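Local structure of LYND (Lyngbya aestuarii, 4V1T) at residues P194-G199 with D205-R210; G202-D205 with L211-N214; L557-R562 with L620-G625; E667-A670 with Y674-P677. The protein is thought, as a YcaO-type cyclodehydratase of a cyanobacterium, to use ATP to convert cysteine residues of a precursor peptide into thiazoline rings. One frame throughout, in Å; residues are numbered along the deposited sequence.

Overall arrangement
Contacts 1 and 2 share helix 204-213, with centres 7 Å apart. Contact 1 packs its first half on strand 189-196 of the seven-stranded mixed sheet, and contact 2 runs from its N-cap toward its C-terminal end; each supplies one cysteine of the zinc site. Much later in the chain come contact 3, between helix 538-561 and strand 621-626, and contact 4, within the loop after helix 661-666. Their centres are 10 Å apart, and both belong to the YcaO part of the protein. The two pairs lie far apart: centres of contacts 1 and 3 are 47 Å distant. The zinc-bearing region is thus well separated from contact 3, whose Phe-624 lies close to bound ADP and magnesium.

Contact 1 of 4, residues P194-G199 with D205-R210; sequences PVFVPG and DCLAHR. With ZN (zinc ion), chain K.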
loop_
_atom_site.group_PDB
_atom_site.type_symbol
_atom_site.label_atom_id
_atom_site.label_comp_id
_atom_site.label_asym_id
_atom_site.label_seq_id
_atom_site.Cartn_x
_atom_site.Cartn_y
_atom_site.Cartn_z
ATOM N N PRO B 194 -15.696 17.676 2.150
ATOM C CA PRO B 194 -14.978 18.048 3.366
ATOM C C PRO B 194 -15.734 19.016 4.249
ATOM O O PRO B 194 -16.801 19.518 3.873
ATOM C CB PRO B 194 -13.734 18.723 2.814
ATOM C CG PRO B 194 -14.237 19.431 1.610
ATOM C CD PRO B 194 -15.316 18.543 1.020
ATOM N N VAL B 195 -15.176 19.252 5.430
ATOM C CA VAL B 195 -15.477 20.438 6.195
ATOM C C VAL B 195 -14.555 21.533 5.674
ATOM O O VAL B 195 -13.333 21.409 5.763
ATOM C CB VAL B 195 -15.250 20.235 7.709
ATOM C CG1 VAL B 195 -15.254 21.569 8.451
ATOM C CG2 VAL B 195 -16.309 19.308 8.277
ATOM N N PHE B 196 -15.148 22.590 5.128
ATOM C CA PHE B 196 -14.408 23.760 4.682
ATOM C C PHE B 196 -14.238 24.738 5.838
ATOM O O PHE B 196 -15.221 25.211 6.400
ATOM C CB PHE B 196 -15.134 24.459 3.524
ATOM C CG PHE B 196 -15.321 23.597 2.304
ATOM C CD1 PHE B 196 -14.285 23.408 1.411
ATOM C CD2 PHE B 196 -16.535 22.979 2.053
ATOM C CE1 PHE B 196 -14.456 22.631 0.287
ATOM C CE2 PHE B 196 -16.720 22.207 0.916
ATOM C CZ PHE B 196 -15.680 22.028 0.036
ATOM N N VAL B 197 -12.992 25.036 6.176
ATOM C CA VAL B 197 -12.672 26.067 7.161
ATOM C C VAL B 197 -11.940 27.219 6.455
ATOM O O VAL B 197 -10.755 27.094 6.147
ATOM C CB VAL B 197 -11.791 25.518 8.306
ATOM C CG1 VAL B 197 -11.647 26.570 9.396
ATOM C CG2 VAL B 197 -12.389 24.251 8.895
ATOM N N PRO B 198 -12.650 28.330 6.175
ATOM C CA PRO B 198 -12.053 29.478 5.477
ATOM C C PRO B 198 -10.770 29.976 6.123
ATOM O O PRO B 198 -10.774 30.295 7.304
ATOM C CB PRO B 198 -13.143 30.544 5.573
ATOM C CG PRO B 198 -14.402 29.768 5.585
ATOM C CD PRO B 198 -14.097 28.513 6.368
ATOM N N GLY B 199 -9.687 30.014 5.351
ATOM C CA GLY B 199 -8.381 30.425 5.859
ATOM C C GLY B 199 -7.457 29.265 6.211
ATOM O O GLY B 199 -6.233 29.415 6.196
ATOM N N ASP B 205 -13.681 25.929 -4.388
ATOM C CA ASP B 205 -13.059 26.167 -5.677
ATOM C C ASP B 205 -11.761 25.369 -5.818
ATOM O O ASP B 205 -11.424 24.914 -6.922
ATOM C CB ASP B 205 -12.784 27.662 -5.866
ATOM C CG ASP B 205 -12.974 28.113 -7.294
ATOM O OD1 ASP B 205 -12.897 27.268 -8.204
ATOM O OD2 ASP B 205 -13.204 29.318 -7.498
ATOM N N CYS B 206 -11.019 25.228 -4.718
ATOM C CA CYS B 206 -9.844 24.346 -4.684
ATOM C C CYS B 206 -10.222 22.931 -5.126
ATOM O O CYS B 206 -9.509 22.288 -5.892
ATOM C CB CYS B 206 -9.223 24.281 -3.280
ATOM S SG CYS B 206 -8.454 25.797 -2.676
ATOM N N LEU B 207 -11.351 22.459 -4.610
ATOM C CA LEU B 207 -11.871 21.136 -4.933
ATOM C C LEU B 207 -12.403 21.096 -6.371
ATOM O O LEU B 207 -12.099 20.180 -7.144
ATOM C CB LEU B 207 -12.972 20.761 -3.937
ATOM C CG LEU B 207 -13.783 19.499 -4.205
ATOM C CD1 LEU B 207 -12.917 18.261 -4.091
ATOM C CD2 LEU B 207 -14.954 19.412 -3.251
ATOM N N ALA B 208 -13.186 22.100 -6.738
ATOM C CA ALA B 208 -13.800 22.139 -8.058
ATOM C C ALA B 208 -12.748 22.026 -9.163
ATOM O O ALA B 208 -12.957 21.344 -10.160
ATOM C CB ALA B 208 -14.609 23.410 -8.218
ATOM N N HIS B 209 -11.610 22.683 -8.967
ATOM C CA HIS B 209 -10.532 22.687 -9.948
ATOM C C HIS B 209 -10.011 21.265 -10.195
ATOM O O HIS B 209 -9.599 20.933 -11.291
ATOM C CB HIS B 209 -9.397 23.598 -9.480
ATOM C CG HIS B 209 -8.356 23.865 -10.519
ATOM N ND1 HIS B 209 -7.204 23.117 -10.633
ATOM C CD2 HIS B 209 -8.282 24.819 -11.483
ATOM C CE1 HIS B 209 -6.470 23.591 -11.626
ATOM N NE2 HIS B 209 -7.102 24.625 -12.158
ATOM N N ARG B 210 -10.027 20.430 -9.165
ATOM C CA ARG B 210 -9.627 19.039 -9.325
ATOM C C ARG B 210 -10.768 18.214 -9.926
ATOM O O ARG B 210 -10.548 17.385 -10.809
ATOM C CB ARG B 210 -9.200 18.444 -7.975
ATOM C CG ARG B 210 -7.966 19.084 -7.342
ATOM C CD ARG B 210 -6.701 18.745 -8.118
ATOM N NE ARG B 210 -5.562 19.535 -7.661
ATOM C CZ ARG B 210 -4.704 19.158 -6.721
ATOM N NH1 ARG B 210 -4.829 17.989 -6.110
ATOM N NH2 ARG B 210 -3.710 19.967 -6.383
HETATM ZN ZN ZN K . -9.469 27.932 -2.888
#
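Beside the four-cysteine zinc site, Leu-207 of helix 204-213 packs against Pro-194 and Phe-196, the closing residues of strand 189-196 in the mixed sheet. All three side chains are buried, and one methyl group makes both contacts. Leu-207 CD2 lies 4.3 Å from Phe-196 CZ, meeting the ring at its edge and near its plane, and 4.4 Å from Pro-194 CD. The leucine is set for this by its first torsion, which turns CG anti to the backbone N (chi1 172°) and extends the branched end to the strand. Pro-194, preceded by a cis peptide bond, also lies on one face of the phenylalanine ring: its CG stands 3.3 Å above the plane, offset toward the rim. Phe-196 further stacks on Trp-180 of the adjacent strand, while Ile-290 of strand 289-294 touches both Pro-194 and Leu-207. One residue before the leucine, Cys-206 takes no part in the apolar contact but binds zinc through SG at 2.4 Å; Cys-203, Cys-311 and Cys-314 complete the site. The contact itself is wholly apolar and modest, burying 90 Å² in all. Such chemistry can contribute only non-directional apolar packing between helix and sheet, next to the directional zinc bond of Cys-206.

Contact 2 of 4, residues G202-D205 with L211-N214; sequences GCWD and LRGN. With ZN (zinc ion), chain K.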
loop_
_atom_site.group_PDB
_atom_site.type_symbol
_atom_site.label_atom_id
_atom_site.label_comp_id
_atom_site.label_asym_id
_atom_site.label_seq_id
_atom_site.Cartn_x
_atom_site.Cartn_y
_atom_site.Cartn_z
ATOM N N GLY B 202 -8.689 24.116 2.090
ATOM C CA GLY B 202 -8.998 24.606 0.767
ATOM C C GLY B 202 -10.460 25.008 0.703
ATOM O O GLY B 202 -11.251 24.603 1.543
ATOM N N CYS B 203 -10.811 25.827 -0.281
ATOM C CA CYS B 203 -12.198 26.226 -0.492
ATOM C C CYS B 203 -12.870 25.250 -1.459
ATOM O O CYS B 203 -12.246 24.283 -1.920
ATOM C CB CYS B 203 -12.244 27.659 -1.021
ATOM S SG CYS B 203 -11.437 27.918 -2.642
ATOM N N TRP B 204 -14.144 25.479 -1.759
ATOM C CA TRP B 204 -14.848 24.626 -2.706
ATOM C C TRP B 204 -14.248 24.763 -4.100
ATOM O O TRP B 204 -14.279 23.823 -4.891
ATOM C CB TRP B 204 -16.332 24.965 -2.739
ATOM C CG TRP B 204 -17.062 24.294 -3.856
ATOM C CD1 TRP B 204 -17.639 23.055 -3.834
ATOM C CD2 TRP B 204 -17.276 24.819 -5.161
ATOM N NE1 TRP B 204 -18.202 22.779 -5.060
ATOM C CE2 TRP B 204 -17.998 23.846 -5.891
ATOM C CE3 TRP B 204 -16.931 26.015 -5.793
ATOM C CZ2 TRP B 204 -18.388 24.041 -7.216
ATOM C CZ3 TRP B 204 -17.321 26.208 -7.113
ATOM C CH2 TRP B 204 -18.041 25.222 -7.809
ATOM N N ASP B 205 -13.681 25.929 -4.388
ATOM C CA ASP B 205 -13.059 26.167 -5.677
ATOM C C ASP B 205 -11.761 25.369 -5.818
ATOM O O ASP B 205 -11.424 24.914 -6.922
ATOM C CB ASP B 205 -12.784 27.662 -5.866
ATOM C CG ASP B 205 -12.974 28.113 -7.294
ATOM O OD1 ASP B 205 -12.897 27.268 -8.204
ATOM O OD2 ASP B 205 -13.204 29.318 -7.498
ATOM N N LEU B 211 -11.980 18.441 -9.436
ATOM C CA LEU B 211 -13.154 17.693 -9.891
ATOM C C LEU B 211 -13.408 17.848 -11.381
ATOM O O LEU B 211 -13.561 16.850 -12.084
ATOM C CB LEU B 211 -14.406 18.138 -9.129
ATOM C CG LEU B 211 -14.566 17.666 -7.691
ATOM C CD1 LEU B 211 -15.826 18.254 -7.068
ATOM C CD2 LEU B 211 -14.600 16.149 -7.614
ATOM N N ARG B 212 -13.465 19.094 -11.850
ATOM C CA ARG B 212 -13.659 19.397 -13.276
ATOM C C ARG B 212 -12.683 18.597 -14.137
ATOM O O ARG B 212 -13.054 18.019 -15.150
ATOM C CB ARG B 212 -13.485 20.903 -13.533
ATOM C CG ARG B 212 -14.774 21.707 -13.448
ATOM C CD ARG B 212 -14.532 23.131 -12.970
ATOM N NE ARG B 212 -15.755 23.719 -12.437
ATOM C CZ ARG B 212 -15.799 24.732 -11.575
ATOM N NH1 ARG B 212 -14.681 25.307 -11.130
ATOM N NH2 ARG B 212 -16.974 25.168 -11.144
ATOM N N GLY B 213 -11.433 18.557 -13.703
ATOM C CA GLY B 213 -10.393 17.858 -14.425
ATOM C C GLY B 213 -10.545 16.353 -14.426
ATOM O O GLY B 213 -10.298 15.698 -15.437
ATOM N N ASN B 214 -10.953 15.794 -13.293
ATOM C CA ASN B 214 -11.107 14.349 -13.175
ATOM C C ASN B 214 -12.454 13.827 -13.692
ATOM O O ASN B 214 -12.788 12.661 -13.494
ATOM C CB ASN B 214 -10.898 13.929 -11.715
ATOM C CG ASN B 214 -9.510 14.269 -11.214
ATOM O OD1 ASN B 214 -8.545 14.242 -11.974
ATOM N ND2 ASN B 214 -9.400 14.588 -9.931
HETATM ZN ZN ZN K . -9.469 27.932 -2.888
#
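Trp-204 and Asp-205 in the first turn of helix 204-213 both meet the guanidinium group of Arg-212, two turns further on. The tight part is the tryptophan. Its CG is anti to the backbone N (chi1 170°), which carries the indole beside the sheet, where Trp-180, Leu-182 and Phe-196 touch it; Leu-166 and Ala-167 of helix 165-176 pack on it as well. NE1 gives its hydrogen to the carbonyl O of Tyr-161, fixing the turn of the ring. At the start of the helix, Cys-203 occupies the N-cap position. Its SG binds zinc at 2.0 Å and also caps a backbone N of the first turn, so a single sulfur ties the metal to the helix end.

The loose side belongs to Arg-212, an exposed residue whose long chain bends at chi2 and runs back along the helix. Its NH2 comes within 3.5 Å of Trp-204 CH2, approaching the far end of the indole obliquely, with the ring and guanidinium planes 87° apart. NH1 lies 3.9 Å from Asp-205 OD1, a long and weak salt bridge in which the oxygen sits at the guanidinium edge, near its plane. Carboxylate and guanidinium are themselves turned 82° apart, so they do not form a paired, coplanar bridge. The stronger partner of Asp-205 is Thr-313, bonded to OD2 through OG1. The chemistry implies a division of labour: metal, cap and buried indole define the helix start, whereas the exposed arginine adds a weak ion pair and an oblique contact with the indole.

Contact 3 of 4, residues L557-R562 with L620-G625; sequences LWWYNR and LILGFG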
loop_
_atom_site.group_PDB
_atom_site.type_symbol
_atom_site.label_atom_id
_atom_site.label_comp_id
_atom_site.label_asym_id
_atom_site.label_seq_id
_atom_site.Cartn_x
_atom_site.Cartn_y
_atom_site.Cartn_z
ATOM N N LEU B 557 17.933 11.822 -35.847
ATOM C CA LEU B 557 19.051 11.696 -36.770
ATOM C C LEU B 557 19.101 10.298 -37.352
ATOM O O LEU B 557 19.189 10.118 -38.570
ATOM C CB LEU B 557 20.371 12.005 -36.051
ATOM C CG LEU B 557 20.574 13.443 -35.551
ATOM C CD1 LEU B 557 21.951 13.600 -34.931
ATOM C CD2 LEU B 557 20.375 14.471 -36.656
ATOM N N TRP B 558 19.043 9.306 -36.472
ATOM C CA TRP B 558 19.124 7.910 -36.876
ATOM C C TRP B 558 17.941 7.492 -37.734
ATOM O O TRP B 558 18.116 6.919 -38.815
ATOM C CB TRP B 558 19.213 7.018 -35.637
ATOM C CG TRP B 558 18.799 5.590 -35.864
ATOM C CD1 TRP B 558 19.407 4.672 -36.669
ATOM C CD2 TRP B 558 17.690 4.919 -35.250
ATOM N NE1 TRP B 558 18.732 3.469 -36.607
ATOM C CE2 TRP B 558 17.683 3.595 -35.735
ATOM C CE3 TRP B 558 16.708 5.309 -34.332
ATOM C CZ2 TRP B 558 16.723 2.665 -35.341
ATOM C CZ3 TRP B 558 15.759 4.385 -33.941
ATOM C CH2 TRP B 558 15.772 3.077 -34.445
ATOM N N TRP B 559 16.741 7.796 -37.256
ATOM C CA TRP B 559 15.519 7.312 -37.884
ATOM C C TRP B 559 15.267 7.889 -39.276
ATOM O O TRP B 559 14.945 7.160 -40.213
ATOM C CB TRP B 559 14.321 7.628 -36.988
ATOM C CG TRP B 559 13.031 7.139 -37.542
ATOM C CD1 TRP B 559 12.157 7.839 -38.324
ATOM C CD2 TRP B 559 12.462 5.843 -37.369
ATOM N NE1 TRP B 559 11.077 7.059 -38.643
ATOM C CE2 TRP B 559 11.240 5.827 -38.068
ATOM C CE3 TRP B 559 12.861 4.691 -36.681
ATOM C CZ2 TRP B 559 10.423 4.706 -38.109
ATOM C CZ3 TRP B 559 12.049 3.579 -36.724
ATOM C CH2 TRP B 559 10.843 3.592 -37.434
ATOM N N TYR B 560 15.395 9.201 -39.410
ATOM C CA TYR B 560 14.983 9.871 -40.636
ATOM C C TYR B 560 16.072 9.868 -41.700
ATOM O O TYR B 560 15.772 9.945 -42.892
ATOM C CB TYR B 560 14.516 11.294 -40.324
ATOM C CG TYR B 560 13.227 11.284 -39.550
ATOM C CD1 TYR B 560 12.009 10.993 -40.176
ATOM C CD2 TYR B 560 13.221 11.500 -38.173
ATOM C CE1 TYR B 560 10.832 10.948 -39.452
ATOM C CE2 TYR B 560 12.053 11.462 -37.450
ATOM C CZ TYR B 560 10.863 11.184 -38.088
ATOM O OH TYR B 560 9.709 11.143 -37.343
ATOM N N ASN B 561 17.330 9.766 -41.283
ATOM C CA ASN B 561 18.412 9.516 -42.231
ATOM C C ASN B 561 18.559 8.015 -42.484
ATOM O O ASN B 561 19.316 7.608 -43.349
ATOM C CB ASN B 561 19.731 10.096 -41.727
ATOM C CG ASN B 561 19.704 11.609 -41.625
ATOM O OD1 ASN B 561 19.847 12.315 -42.626
ATOM N ND2 ASN B 561 19.534 12.116 -40.413
ATOM N N ARG B 562 17.822 7.207 -41.722
ATOM C CA ARG B 562 17.875 5.754 -41.821
ATOM C C ARG B 562 19.316 5.265 -41.774
ATOM O O ARG B 562 19.783 4.540 -42.650
ATOM C CB ARG B 562 17.160 5.271 -43.084
ATOM C CG ARG B 562 15.649 5.451 -43.009
ATOM C CD ARG B 562 14.952 4.952 -44.261
ATOM N NE ARG B 562 14.934 5.954 -45.323
ATOM C CZ ARG B 562 14.256 5.826 -46.461
ATOM N NH1 ARG B 562 13.536 4.737 -46.681
ATOM N NH2 ARG B 562 14.282 6.793 -47.371
ATOM N N LEU B 620 7.375 -5.087 -34.036
ATOM C CA LEU B 620 8.582 -4.309 -33.857
ATOM C C LEU B 620 8.330 -3.256 -32.794
ATOM O O LEU B 620 7.444 -2.407 -32.903
ATOM C CB LEU B 620 9.032 -3.645 -35.166
ATOM C CG LEU B 620 9.492 -4.619 -36.251
ATOM C CD1 LEU B 620 9.783 -3.870 -37.541
ATOM C CD2 LEU B 620 10.713 -5.403 -35.788
ATOM N N ILE B 621 9.116 -3.337 -31.745
ATOM C CA ILE B 621 9.002 -2.400 -30.669
ATOM C C ILE B 621 10.385 -1.868 -30.367
ATOM O O ILE B 621 11.392 -2.536 -30.566
ATOM C CB ILE B 621 8.315 -3.065 -29.461
ATOM C CG1 ILE B 621 6.855 -3.347 -29.849
ATOM C CG2 ILE B 621 8.370 -2.160 -28.234
ATOM C CD1 ILE B 621 6.093 -4.170 -28.890
ATOM N N LEU B 622 10.428 -0.641 -29.902
ATOM C CA LEU B 622 11.683 -0.033 -29.557
ATOM C C LEU B 622 11.502 1.004 -28.453
ATOM O O LEU B 622 10.386 1.449 -28.166
ATOM C CB LEU B 622 12.325 0.565 -30.805
ATOM C CG LEU B 622 11.374 1.319 -31.719
ATOM C CD1 LEU B 622 11.144 2.693 -31.149
ATOM C CD2 LEU B 622 11.925 1.408 -33.129
ATOM N N GLY B 623 12.608 1.366 -27.820
ATOM C CA GLY B 623 12.588 2.272 -26.688
ATOM C C GLY B 623 13.903 3.009 -26.623
ATOM O O GLY B 623 14.927 2.498 -27.076
ATOM N N PHE B 624 13.873 4.215 -26.067
ATOM C CA PHE B 624 15.036 5.095 -26.099
ATOM C C PHE B 624 15.423 5.586 -24.722
ATOM O O PHE B 624 14.618 5.562 -23.782
ATOM C CB PHE B 624 14.747 6.305 -26.970
ATOM C CG PHE B 624 14.016 5.984 -28.221
ATOM C CD1 PHE B 624 14.622 5.251 -29.218
ATOM C CD2 PHE B 624 12.721 6.438 -28.410
ATOM C CE1 PHE B 624 13.947 4.973 -30.384
ATOM C CE2 PHE B 624 12.042 6.168 -29.570
ATOM C CZ PHE B 624 12.657 5.438 -30.562
ATOM N N GLY B 625 16.661 6.044 -24.618
ATOM C CA GLY B 625 17.181 6.585 -23.378
ATOM C C GLY B 625 18.506 7.275 -23.623
ATOM O O GLY B 625 19.298 6.841 -24.456
#
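Helix residues 557-561 run at 140° to strand residues 621-625, their axes 13.1 Å apart at closest approach, a gap that Trp-558 and Trp-559 bridge to reach Leu-622 and Phe-624. The helix then ends in a Schellman motif with Arg-562, of positive phi, as its C-prime residue. Trp-558 touches both strand side chains with its six-membered ring. CZ3 lies 4.0 Å from Phe-624 CE1, the two side chains crossing at about a right angle, and CH2 is 4.4 Å from Leu-622 CD2, which sits at the indole edge. The same methyl is met obliquely by Trp-559, whose CZ3 comes to 4.2 Å. With CG anti to the backbone N (chi1 159° in Trp-558, -179° in Trp-559), both indoles extend from the helix toward the strand and converge on Leu-622. Their nitrogens bond to carbonyl oxygens: NE1 of Trp-558 to Tyr-674, NE1 of Trp-559 to Thr-771 near the C-terminus. On the helix itself, Asn-561 ND2 donates to Leu-557 O at 2.7 Å, in the carbonyl plane and on a lone pair. Phe-624 also packs on Glu-551 and Val-555, and its side chain is about 6 Å from a bound magnesium ion. What results is an apolar cluster in which one leucine methyl and a phenylalanine ring meet two indoles close to the nucleotide site, the indole N-H groups satisfied by backbone carbonyls.

Contact 4 of 4, residues E667-A670 with Y674-P677; sequences EKLA and YLLP
Apolar contact is all that joins the two segments directly, and Leu-669 makes every part of it, touching Leu-675 and Leu-676 across the turn between them. Its CD1 lies 4.1 Å from Leu-675 CB and just as near to Leu-675 CD1, so one methyl rides along the side of the Leu-675 side chain. While CD1 of Leu-675 meets Leu-669, its other side packs on Trp-558 and Trp-559 of helix 538-561. Leu-676 reaches back with CD2, 4.3 Å from Leu-669 CG. Within the same apolar patch, Leu-620 and Trp-593 of strand 590-596 also touch Leu-669.

Polar bonds act both within the loop and outward from it. Inside the turn, His-672 uses both ring nitrogens, with Glu-667 OE1 at NE2 and Tyr-674 OH at ND1, and so bridges the two segments. Outward, the backbone N of Leu-669 is hydrogen-bonded to Glu-618 OE1, and the carbonyls of Leu-675 and Leu-676 accept from Trp-593 NE1 and Arg-564 NH1. Leucine packing and the His-672 bridge thus both close the loop, while backbone hydrogen bonds join it to neighbouring parts of the fold.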
loop_
_atom_site.group_PDB
_atom_site.type_symbol
_atom_site.label_atom_id
_atom_site.label_comp_id
_atom_site.label_asym_id
_atom_site.label_seq_id
_atom_site.Cartn_x
_atom_site.Cartn_y
_atom_site.Cartn_z
ATOM N N GLU B 667 4.553 -4.116 -40.118
ATOM C CA GLU B 667 5.949 -3.871 -40.448
ATOM C C GLU B 667 6.880 -4.994 -40.025
ATOM O O GLU B 667 6.717 -5.604 -38.969
ATOM C CB GLU B 667 6.417 -2.566 -39.819
ATOM C CG GLU B 667 5.689 -1.348 -40.333
ATOM C CD GLU B 667 5.633 -1.305 -41.842
ATOM O OE1 GLU B 667 6.705 -1.392 -42.478
ATOM O OE2 GLU B 667 4.516 -1.202 -42.388
ATOM N N LYS B 668 7.880 -5.230 -40.862
ATOM C CA LYS B 668 8.851 -6.291 -40.655
ATOM C C LYS B 668 10.262 -5.733 -40.585
ATOM O O LYS B 668 10.530 -4.592 -40.966
ATOM C CB LYS B 668 8.762 -7.318 -41.787
ATOM C CG LYS B 668 7.660 -8.349 -41.616
ATOM C CD LYS B 668 6.794 -8.464 -42.864
ATOM C CE LYS B 668 6.031 -9.777 -42.907
ATOM N NZ LYS B 668 5.506 -10.185 -41.566
ATOM N N LEU B 669 11.175 -6.562 -40.107
ATOM C CA LEU B 669 12.571 -6.169 -39.977
ATOM C C LEU B 669 13.162 -5.943 -41.375
ATOM O O LEU B 669 13.997 -5.064 -41.578
ATOM C CB LEU B 669 13.343 -7.253 -39.220
ATOM C CG LEU B 669 14.414 -6.884 -38.200
ATOM C CD1 LEU B 669 14.016 -5.763 -37.269
ATOM C CD2 LEU B 669 14.739 -8.118 -37.387
ATOM N N ALA B 670 12.699 -6.730 -42.337
ATOM C CA ALA B 670 13.145 -6.602 -43.719
ATOM C C ALA B 670 12.717 -5.286 -44.354
ATOM O O ALA B 670 13.263 -4.885 -45.378
ATOM C CB ALA B 670 12.623 -7.764 -44.540
ATOM N N TYR B 674 17.690 -0.513 -41.051
ATOM C CA TYR B 674 18.348 0.397 -40.128
ATOM C C TYR B 674 17.965 0.127 -38.658
ATOM O O TYR B 674 18.411 0.841 -37.756
ATOM C CB TYR B 674 18.028 1.851 -40.492
ATOM C CG TYR B 674 16.543 2.157 -40.604
ATOM C CD1 TYR B 674 15.867 1.982 -41.804
ATOM C CD2 TYR B 674 15.826 2.631 -39.513
ATOM C CE1 TYR B 674 14.518 2.255 -41.908
ATOM C CE2 TYR B 674 14.478 2.910 -39.609
ATOM C CZ TYR B 674 13.832 2.719 -40.805
ATOM O OH TYR B 674 12.496 2.996 -40.898
ATOM N N LEU B 675 17.143 -0.896 -38.424
ATOM C CA LEU B 675 16.776 -1.308 -37.073
ATOM C C LEU B 675 17.766 -2.303 -36.487
ATOM O O LEU B 675 17.958 -2.351 -35.273
ATOM C CB LEU B 675 15.378 -1.926 -37.057
ATOM C CG LEU B 675 14.183 -0.988 -37.242
ATOM C CD1 LEU B 675 12.902 -1.795 -37.139
ATOM C CD2 LEU B 675 14.171 0.140 -36.224
ATOM N N LEU B 676 18.387 -3.109 -37.342
ATOM C CA LEU B 676 19.336 -4.100 -36.866
ATOM C C LEU B 676 20.744 -3.549 -37.031
ATOM O O LEU B 676 20.987 -2.701 -37.887
ATOM C CB LEU B 676 19.146 -5.436 -37.587
ATOM C CG LEU B 676 19.313 -5.477 -39.099
ATOM C CD1 LEU B 676 20.776 -5.700 -39.472
ATOM C CD2 LEU B 676 18.434 -6.578 -39.672
ATOM N N PRO B 677 21.679 -4.004 -36.191
ATOM C CA PRO B 677 23.018 -3.425 -36.253
ATOM C C PRO B 677 23.780 -3.836 -37.503
ATOM O O PRO B 677 23.584 -4.944 -38.004
ATOM C CB PRO B 677 23.686 -3.980 -35.001
ATOM C CG PRO B 677 22.995 -5.286 -34.755
ATOM C CD PRO B 677 21.577 -5.077 -35.186
#